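Local coordinates for protein xylan esterase 1 (Thermoanaerobacterium sp. 'JW/SL YS485', PDB 3FCY) that probably removes acetyl ester groups from xylan and cephalosporin C, as a family 7 carbohydrate esterase of the alpha/beta-hydrolase fold, at residues L70-S73 with S74-S78; E252-D255 with Y256-F260; H264-E267 with N268-T272. All blocks are in the same frame, centred on the assembly; numbering follows the deposited sequence.

Contact 1 (L70-S73 with S74-S78)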
loop_
_atom_site.group_PDB
_atom_site.type_symbol
_atom_site.label_atom_id
_atom_site.label_comp_id
_atom_site.label_asym_id
_atom_site.label_seq_id
_atom_site.Cartn_x
_atom_site.Cartn_y
_atom_site.Cartn_z
ATOM N N LEU A 70 21.320 9.158 41.963
ATOM C CA LEU A 70 22.181 8.993 40.802
ATOM C C LEU A 70 22.834 7.624 40.868
ATOM O O LEU A 70 23.334 7.218 41.916
ATOM C CB LEU A 70 23.263 10.077 40.775
ATOM C CG LEU A 70 22.803 11.534 40.664
ATOM C CD1 LEU A 70 24.011 12.450 40.800
ATOM C CD2 LEU A 70 22.102 11.767 39.335
ATOM N N LYS A 71 22.813 6.908 39.753
ATOM C CA LYS A 71 23.420 5.591 39.686
ATOM C C LYS A 71 24.362 5.547 38.498
ATOM O O LYS A 71 23.974 5.897 37.381
ATOM C CB LYS A 71 22.353 4.508 39.512
ATOM C CG LYS A 71 21.435 4.318 40.704
ATOM C CD LYS A 71 20.544 3.104 40.493
ATOM C CE LYS A 71 19.654 2.838 41.697
ATOM N NZ LYS A 71 18.844 1.600 41.509
ATOM N N GLU A 72 25.598 5.124 38.735
ATOM C CA GLU A 72 26.562 5.036 37.653
ATOM C C GLU A 72 26.037 4.101 36.580
ATOM O O GLU A 72 25.539 3.015 36.875
ATOM C CB GLU A 72 27.911 4.524 38.162
ATOM C CG GLU A 72 28.866 5.619 38.600
ATOM C CD GLU A 72 30.275 5.104 38.828
ATOM O OE1 GLU A 72 30.807 4.401 37.939
ATOM O OE2 GLU A 72 30.852 5.407 39.892
ATOM N N SER A 73 26.147 4.532 35.329
ATOM C CA SER A 73 25.691 3.730 34.206
ATOM C C SER A 73 26.723 2.672 33.836
ATOM O O SER A 73 27.910 2.820 34.125
ATOM C CB SER A 73 25.438 4.629 32.992
ATOM O OG SER A 73 25.260 3.852 31.820
ATOM N N SER A 74 26.268 1.598 33.201
ATOM C CA SER A 74 27.173 0.544 32.766
ATOM C C SER A 74 27.985 1.098 31.595
ATOM O O SER A 74 29.067 0.598 31.278
ATOM C CB SER A 74 26.385 -0.693 32.329
ATOM O OG SER A 74 25.451 -0.370 31.316
ATOM N N PHE A 75 27.449 2.133 30.952
ATOM C CA PHE A 75 28.134 2.790 29.839
ATOM C C PHE A 75 29.092 3.810 30.456
ATOM O O PHE A 75 28.656 4.745 31.132
ATOM C CB PHE A 75 27.134 3.523 28.938
ATOM C CG PHE A 75 27.771 4.201 27.747
ATOM C CD1 PHE A 75 27.945 3.514 26.545
ATOM C CD2 PHE A 75 28.218 5.516 27.837
ATOM C CE1 PHE A 75 28.552 4.128 25.448
ATOM C CE2 PHE A 75 28.830 6.141 26.746
ATOM C CZ PHE A 75 28.997 5.441 25.547
ATOM N N GLN A 76 30.387 3.641 30.214
ATOM C CA GLN A 76 31.386 4.542 30.776
ATOM C C GLN A 76 32.451 5.008 29.790
ATOM O O GLN A 76 32.928 4.237 28.964
ATOM C CB GLN A 76 32.083 3.862 31.958
ATOM C CG GLN A 76 31.191 3.611 33.160
ATOM C CD GLN A 76 30.742 4.901 33.812
ATOM O OE1 GLN A 76 31.559 5.782 34.088
ATOM N NE2 GLN A 76 29.445 5.018 34.071
ATOM N N VAL A 77 32.814 6.283 29.890
ATOM C CA VAL A 77 33.857 6.872 29.060
ATOM C C VAL A 77 34.810 7.562 30.031
ATOM O O VAL A 77 34.426 7.886 31.154
ATOM C CB VAL A 77 33.297 7.906 28.056
ATOM C CG1 VAL A 77 32.483 7.193 26.979
ATOM C CG2 VAL A 77 32.447 8.935 28.785
ATOM N N SER A 78 36.045 7.791 29.603
ATOM C CA SER A 78 37.041 8.412 30.473
ATOM C C SER A 78 36.939 9.926 30.601
ATOM O O SER A 78 37.431 10.499 31.576
ATOM C CB SER A 78 38.449 8.046 29.989
ATOM O OG SER A 78 38.685 8.542 28.679
#

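Contact 2 (E252-D255 with Y256-F260)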
loop_
_atom_site.group_PDB
_atom_site.type_symbol
_atom_site.label_atom_id
_atom_site.label_comp_id
_atom_site.label_asym_id
_atom_site.label_seq_id
_atom_site.Cartn_x
_atom_site.Cartn_y
_atom_site.Cartn_z
ATOM N N GLU A 252 -5.254 8.678 17.882
ATOM C CA GLU A 252 -6.045 8.549 19.101
ATOM C C GLU A 252 -7.165 9.577 19.241
ATOM O O GLU A 252 -8.177 9.305 19.886
ATOM C CB GLU A 252 -5.128 8.592 20.321
ATOM C CG GLU A 252 -4.432 9.922 20.557
ATOM C CD GLU A 252 -3.249 9.777 21.487
ATOM O OE1 GLU A 252 -2.173 9.352 21.016
ATOM O OE2 GLU A 252 -3.396 10.071 22.690
ATOM N N ILE A 253 -6.999 10.749 18.642
ATOM C CA ILE A 253 -8.047 11.763 18.717
ATOM C C ILE A 253 -9.260 11.253 17.943
ATOM O O ILE A 253 -10.403 11.441 18.364
ATOM C CB ILE A 253 -7.582 13.099 18.120
ATOM C CG1 ILE A 253 -6.512 13.716 19.023
ATOM C CG2 ILE A 253 -8.770 14.038 17.957
ATOM C CD1 ILE A 253 -5.862 14.945 18.443
ATOM N N THR A 254 -9.000 10.609 16.810
ATOM C CA THR A 254 -10.066 10.035 15.993
ATOM C C THR A 254 -10.673 8.852 16.752
ATOM O O THR A 254 -11.896 8.712 16.817
ATOM C CB THR A 254 -9.530 9.554 14.623
ATOM O OG1 THR A 254 -9.276 10.690 13.788
ATOM C CG2 THR A 254 -10.541 8.631 13.928
ATOM N N ASP A 255 -9.819 8.011 17.339
ATOM C CA ASP A 255 -10.301 6.855 18.096
ATOM C C ASP A 255 -11.223 7.315 19.218
ATOM O O ASP A 255 -12.271 6.712 19.465
ATOM C CB ASP A 255 -9.142 6.070 18.723
ATOM C CG ASP A 255 -8.255 5.387 17.691
ATOM O OD1 ASP A 255 -8.651 5.296 16.511
ATOM O OD2 ASP A 255 -7.159 4.930 18.076
ATOM N N TYR A 256 -10.821 8.379 19.906
ATOM C CA TYR A 256 -11.623 8.901 21.002
ATOM C C TYR A 256 -13.047 9.233 20.567
ATOM O O TYR A 256 -14.012 8.766 21.171
ATOM C CB TYR A 256 -10.992 10.156 21.602
ATOM C CG TYR A 256 -11.822 10.688 22.740
ATOM C CD1 TYR A 256 -11.740 10.120 24.012
ATOM C CD2 TYR A 256 -12.757 11.699 22.529
ATOM C CE1 TYR A 256 -12.572 10.542 25.043
ATOM C CE2 TYR A 256 -13.596 12.129 23.554
ATOM C CZ TYR A 256 -13.499 11.547 24.805
ATOM O OH TYR A 256 -14.332 11.969 25.815
ATOM N N PHE A 257 -13.179 10.054 19.531
ATOM C CA PHE A 257 -14.498 10.435 19.041
ATOM C C PHE A 257 -15.307 9.234 18.552
ATOM O O PHE A 257 -16.494 9.110 18.853
ATOM C CB PHE A 257 -14.368 11.472 17.922
ATOM C CG PHE A 257 -14.174 12.877 18.421
ATOM C CD1 PHE A 257 -15.234 13.576 18.996
ATOM C CD2 PHE A 257 -12.926 13.494 18.347
ATOM C CE1 PHE A 257 -15.054 14.871 19.490
ATOM C CE2 PHE A 257 -12.737 14.788 18.839
ATOM C CZ PHE A 257 -13.802 15.476 19.411
ATOM N N ARG A 258 -14.664 8.348 17.800
ATOM C CA ARG A 258 -15.344 7.169 17.278
ATOM C C ARG A 258 -15.970 6.337 18.392
ATOM O O ARG A 258 -17.080 5.816 18.246
ATOM C CB ARG A 258 -14.367 6.297 16.479
ATOM C CG ARG A 258 -14.054 6.813 15.071
ATOM C CD ARG A 258 -12.938 6.004 14.405
ATOM N NE ARG A 258 -13.294 4.606 14.166
ATOM C CZ ARG A 258 -13.945 4.161 13.092
ATOM N NH1 ARG A 258 -14.322 5.002 12.137
ATOM N NH2 ARG A 258 -14.217 2.869 12.972
ATOM N N LEU A 259 -15.264 6.232 19.511
ATOM C CA LEU A 259 -15.733 5.431 20.633
ATOM C C LEU A 259 -16.568 6.145 21.683
ATOM O O LEU A 259 -17.517 5.569 22.212
ATOM C CB LEU A 259 -14.539 4.787 21.337
ATOM C CG LEU A 259 -13.694 3.797 20.537
ATOM C CD1 LEU A 259 -12.375 3.557 21.267
ATOM C CD2 LEU A 259 -14.460 2.498 20.359
ATOM N N PHE A 260 -16.219 7.392 21.981
ATOM C CA PHE A 260 -16.897 8.142 23.029
ATOM C C PHE A 260 -17.782 9.316 22.626
ATOM O O PHE A 260 -18.520 9.844 23.455
ATOM C CB PHE A 260 -15.843 8.596 24.041
ATOM C CG PHE A 260 -15.019 7.462 24.581
ATOM C CD1 PHE A 260 -15.568 6.559 25.486
ATOM C CD2 PHE A 260 -13.721 7.252 24.130
ATOM C CE1 PHE A 260 -14.835 5.453 25.934
ATOM C CE2 PHE A 260 -12.978 6.154 24.568
ATOM C CZ PHE A 260 -13.535 5.251 25.471
#

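Contact 3 (H264-E267 with N268-T272)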
loop_
_atom_site.group_PDB
_atom_site.type_symbol
_atom_site.label_atom_id
_atom_site.label_comp_id
_atom_site.label_asym_id
_atom_site.label_seq_id
_atom_site.Cartn_x
_atom_site.Cartn_y
_atom_site.Cartn_z
ATOM N N HIS A 264 -20.061 13.716 17.576
ATOM C CA HIS A 264 -19.444 14.967 18.009
ATOM C C HIS A 264 -20.349 15.929 18.768
ATOM O O HIS A 264 -20.360 17.132 18.500
ATOM C CB HIS A 264 -18.827 15.687 16.802
ATOM C CG HIS A 264 -17.557 15.062 16.319
ATOM N ND1 HIS A 264 -16.422 15.796 16.046
ATOM C CD2 HIS A 264 -17.234 13.768 16.078
ATOM C CE1 HIS A 264 -15.456 14.982 15.661
ATOM N NE2 HIS A 264 -15.923 13.747 15.670
ATOM N N GLU A 265 -21.095 15.396 19.727
ATOM C CA GLU A 265 -21.991 16.212 20.528
ATOM C C GLU A 265 -21.221 16.954 21.617
ATOM O O GLU A 265 -21.736 17.896 22.213
ATOM C CB GLU A 265 -23.076 15.329 21.153
ATOM C CG GLU A 265 -24.065 14.780 20.137
ATOM C CD GLU A 265 -25.090 13.846 20.751
ATOM O OE1 GLU A 265 -26.118 13.578 20.092
ATOM O OE2 GLU A 265 -24.865 13.371 21.885
ATOM N N ARG A 266 -19.984 16.531 21.865
ATOM C CA ARG A 266 -19.147 17.165 22.885
ATOM C C ARG A 266 -17.836 17.663 22.279
ATOM O O ARG A 266 -16.844 17.842 22.979
ATOM C CB ARG A 266 -18.848 16.168 24.010
ATOM C CG ARG A 266 -20.096 15.581 24.656
ATOM C CD ARG A 266 -19.754 14.624 25.785
ATOM N NE ARG A 266 -19.032 13.439 25.325
ATOM C CZ ARG A 266 -17.762 13.171 25.614
ATOM N NH1 ARG A 266 -17.055 14.008 26.363
ATOM N NH2 ARG A 266 -17.204 12.047 25.175
ATOM N N GLU A 267 -17.850 17.898 20.972
ATOM C CA GLU A 267 -16.668 18.350 20.248
ATOM C C GLU A 267 -15.945 19.551 20.856
ATOM O O GLU A 267 -14.750 19.474 21.150
ATOM C CB GLU A 267 -17.043 18.666 18.801
ATOM C CG GLU A 267 -15.869 19.102 17.944
ATOM C CD GLU A 267 -16.265 19.300 16.503
ATOM O OE1 GLU A 267 -16.704 18.314 15.874
ATOM O OE2 GLU A 267 -16.139 20.437 16.000
ATOM N N ASN A 268 -16.659 20.657 21.046
ATOM C CA ASN A 268 -16.035 21.853 21.605
ATOM C C ASN A 268 -15.449 21.616 22.993
ATOM O O ASN A 268 -14.372 22.122 23.307
ATOM C CB ASN A 268 -17.029 23.019 21.657
ATOM C CG ASN A 268 -16.370 24.316 22.090
ATOM O OD1 ASN A 268 -15.382 24.750 21.495
ATOM N ND2 ASN A 268 -16.909 24.939 23.128
ATOM N N GLU A 269 -16.149 20.848 23.820
ATOM C CA GLU A 269 -15.659 20.563 25.164
ATOM C C GLU A 269 -14.408 19.690 25.108
ATOM O O GLU A 269 -13.491 19.848 25.912
ATOM C CB GLU A 269 -16.722 19.843 25.990
ATOM C CG GLU A 269 -18.038 20.582 26.127
ATOM C CD GLU A 269 -18.976 19.888 27.095
ATOM O OE1 GLU A 269 -19.127 18.649 26.988
ATOM O OE2 GLU A 269 -19.563 20.575 27.961
ATOM N N VAL A 270 -14.384 18.757 24.162
ATOM C CA VAL A 270 -13.243 17.866 24.014
ATOM C C VAL A 270 -11.995 18.642 23.603
ATOM O O VAL A 270 -10.953 18.545 24.253
ATOM C CB VAL A 270 -13.530 16.763 22.966
ATOM C CG1 VAL A 270 -12.270 15.953 22.692
ATOM C CG2 VAL A 270 -14.633 15.848 23.480
ATOM N N PHE A 271 -12.103 19.421 22.530
ATOM C CA PHE A 271 -10.957 20.188 22.067
ATOM C C PHE A 271 -10.552 21.304 23.022
ATOM O O PHE A 271 -9.382 21.667 23.085
ATOM C CB PHE A 271 -11.214 20.738 20.664
ATOM C CG PHE A 271 -11.089 19.700 19.585
ATOM C CD1 PHE A 271 -12.209 19.249 18.892
ATOM C CD2 PHE A 271 -9.847 19.148 19.283
ATOM C CE1 PHE A 271 -12.093 18.259 17.915
ATOM C CE2 PHE A 271 -9.721 18.157 18.308
ATOM C CZ PHE A 271 -10.845 17.712 17.623
ATOM N N THR A 272 -11.509 21.844 23.771
ATOM C CA THR A 272 -11.192 22.898 24.730
ATOM C C THR A 272 -10.362 22.280 25.847
ATOM O O THR A 272 -9.378 22.862 26.301
ATOM C CB THR A 272 -12.470 23.524 25.341
ATOM O OG1 THR A 272 -13.210 24.199 24.313
ATOM C CG2 THR A 272 -12.111 24.520 26.436
HETATM O O HOH W 1 -17.396 16.731 27.691
#

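Contact 1 (L70-S73 with S74-S78)
Ser-73 is gripped twice by the residues that follow it, once through its hydroxyl and once through its carbonyl. Its OG accepts the backbone N-H of Phe-75 at 2.9 Å, the bond that defines an ST turn. With OG opposite its own N (chi1 168°), the hydroxyl lies forward along the chain, where that N-H can meet it. The amide of Gln-76 supplies the second grip: NE2 donates to Ser-73 O at 2.7 Å, arriving 29° off the carbonyl plane. Gln-76 can make this bond because its chain folds back at chi2 (-66°). Glu-72 crosses the glutamine at about a right angle, its OE1 staying 4.1 Å from Gln-76 NE2 without bonding.

Farther out, Ser-73 pairs through its backbone with Cys-82 on strand 80-88. Phe-75 stacks on Trp-124, while Gln-76 O receives a hydrogen bond from Gln-339 of the second subunit. The chain thus leaves strand 69-72, outermost in this chain's sheet, through a turn fastened by its own polar groups: the hydroxyl takes up the N-H of Phe-75 just past the end of the strand, and the same amide nitrogen that holds Ser-73 O adds a weak link to Cys-82 O.

Contact 2 (E252-D255 with Y256-F260)
Phe-257 runs alongside Ile-253, one helical turn earlier, the two side chains pointing the same way with the ring's CE2 4.1 Å from the isoleucine CG2. The edge of the ring also meets the backbone: CD2 sits 3.3 Å from Ile-253 O, near the ring plane, so the oxygen that takes only a weak bond from Phe-257 N has an aromatic C-H beside it as well. Beyond the helix the ring stacks on His-264 and meets Phe-271. Replacing Phe-257 by an alanine would probably leave Ile-253 CG2 without its aromatic neighbour and open a gap against those two rings.

The same spacing of four residues recurs at Thr-254 and Arg-258. The methyl CG2 lies 3.6 Å from Arg-258 CD, and the arginine bends at chi3 (64°) beyond this aliphatic contact. Its guanidinium makes a salt bridge to Glu-328 and a cation-pi contact with Tyr-325, both of the third subunit. Asp-255 OD1 remains 5.2 Å from Arg-258 NE.

On another side of the helix, Phe-260 CB rests 3.8 Å above one face of the Tyr-256 ring, offset toward its rim. Backbone bonds hold these rows together, among them Arg-258 N to Thr-254 O at 3.0 Å. The other polar ends find partners in the same subunit: Thr-254 OG1 bonds Ala-246 O, Asp-255 OD1 bonds Gln-251, Tyr-256 OH bonds Asp-169, and Glu-252 OE1 bonds the OH of Tyr-117, a predicted substrate-binding residue. Helix 251-260 thus combines aromatic packing, mostly against its own subunit, with an arginine spent on the assembly and a carboxylate that probably helps position Tyr-117.

Contact 3 (H264-E267 with N268-T272)
The ring of Phe-271 receives Glu-267 at its edge: the glutamate CG lies in the ring plane, 3.8 Å from CD1. Beyond that methylene the carboxylate turns 80° from the phenylalanine plane and meets a second ring edge-on, His-264. There ND1 donates to Glu-267 OE1 at 2.5 Å, on the anti side of the carboxylate and within 11° of the imidazole plane. Glu-267 spans both rings because CG stands opposite its backbone N (chi1 -178°) and the chain continues extended. The guanidinium of Arg-266 has a water at its edge, in plane, bound to NH1 at 3.0 Å; the same water donates to Glu-269 OE1 at 2.7 Å. It stands between opposite charges, Arg-266 NH1 and Glu-269 OE1 being 5.1 Å apart.

Arg-266 is also the N-cap residue of helix 267-274, and its carbonyl opens the bonding series by accepting Val-270 N. The CG2 of Val-270 presses to 3.0 Å from Arg-266 O, a tight approach. Two residues on, Asn-268 O is gripped from opposite faces by the N and OG1 of Thr-272.

Partners outside fix both polar ends. Arg-266 NH2 bonds Tyr-256 OH and Phe-260 O, while His-264 NE2 bonds Asp-324 of the third subunit. With acidic groups at both its nitrogens, the imidazole would probably be drawn toward its protonated form, and the helix start thus gathers a His-carboxylate bond, a water-mediated link and a ring-edge contact.

Contacts 2 and 3 belong to successive helices, 251-260 and 267-274, with centres about 11 Å apart, and share one aromatic and polar interface. Contact 1 lies far off, on the opposite side of the chain's centre from contact 3, its centre about 43 Å from that of contact 2 and 48 Å from that of contact 3. All three are partly buried and face other subunits, yet their chemistry follows their place. At the end of an outer strand of the chain's sheet, side-chain polar groups close the turn; along a helix, side chains four residues apart pack over the backbone bonds; at a helix start, a histidine-carboxylate bond and a water between opposite charges take over. Contact 2 comes nearest the predicted active site.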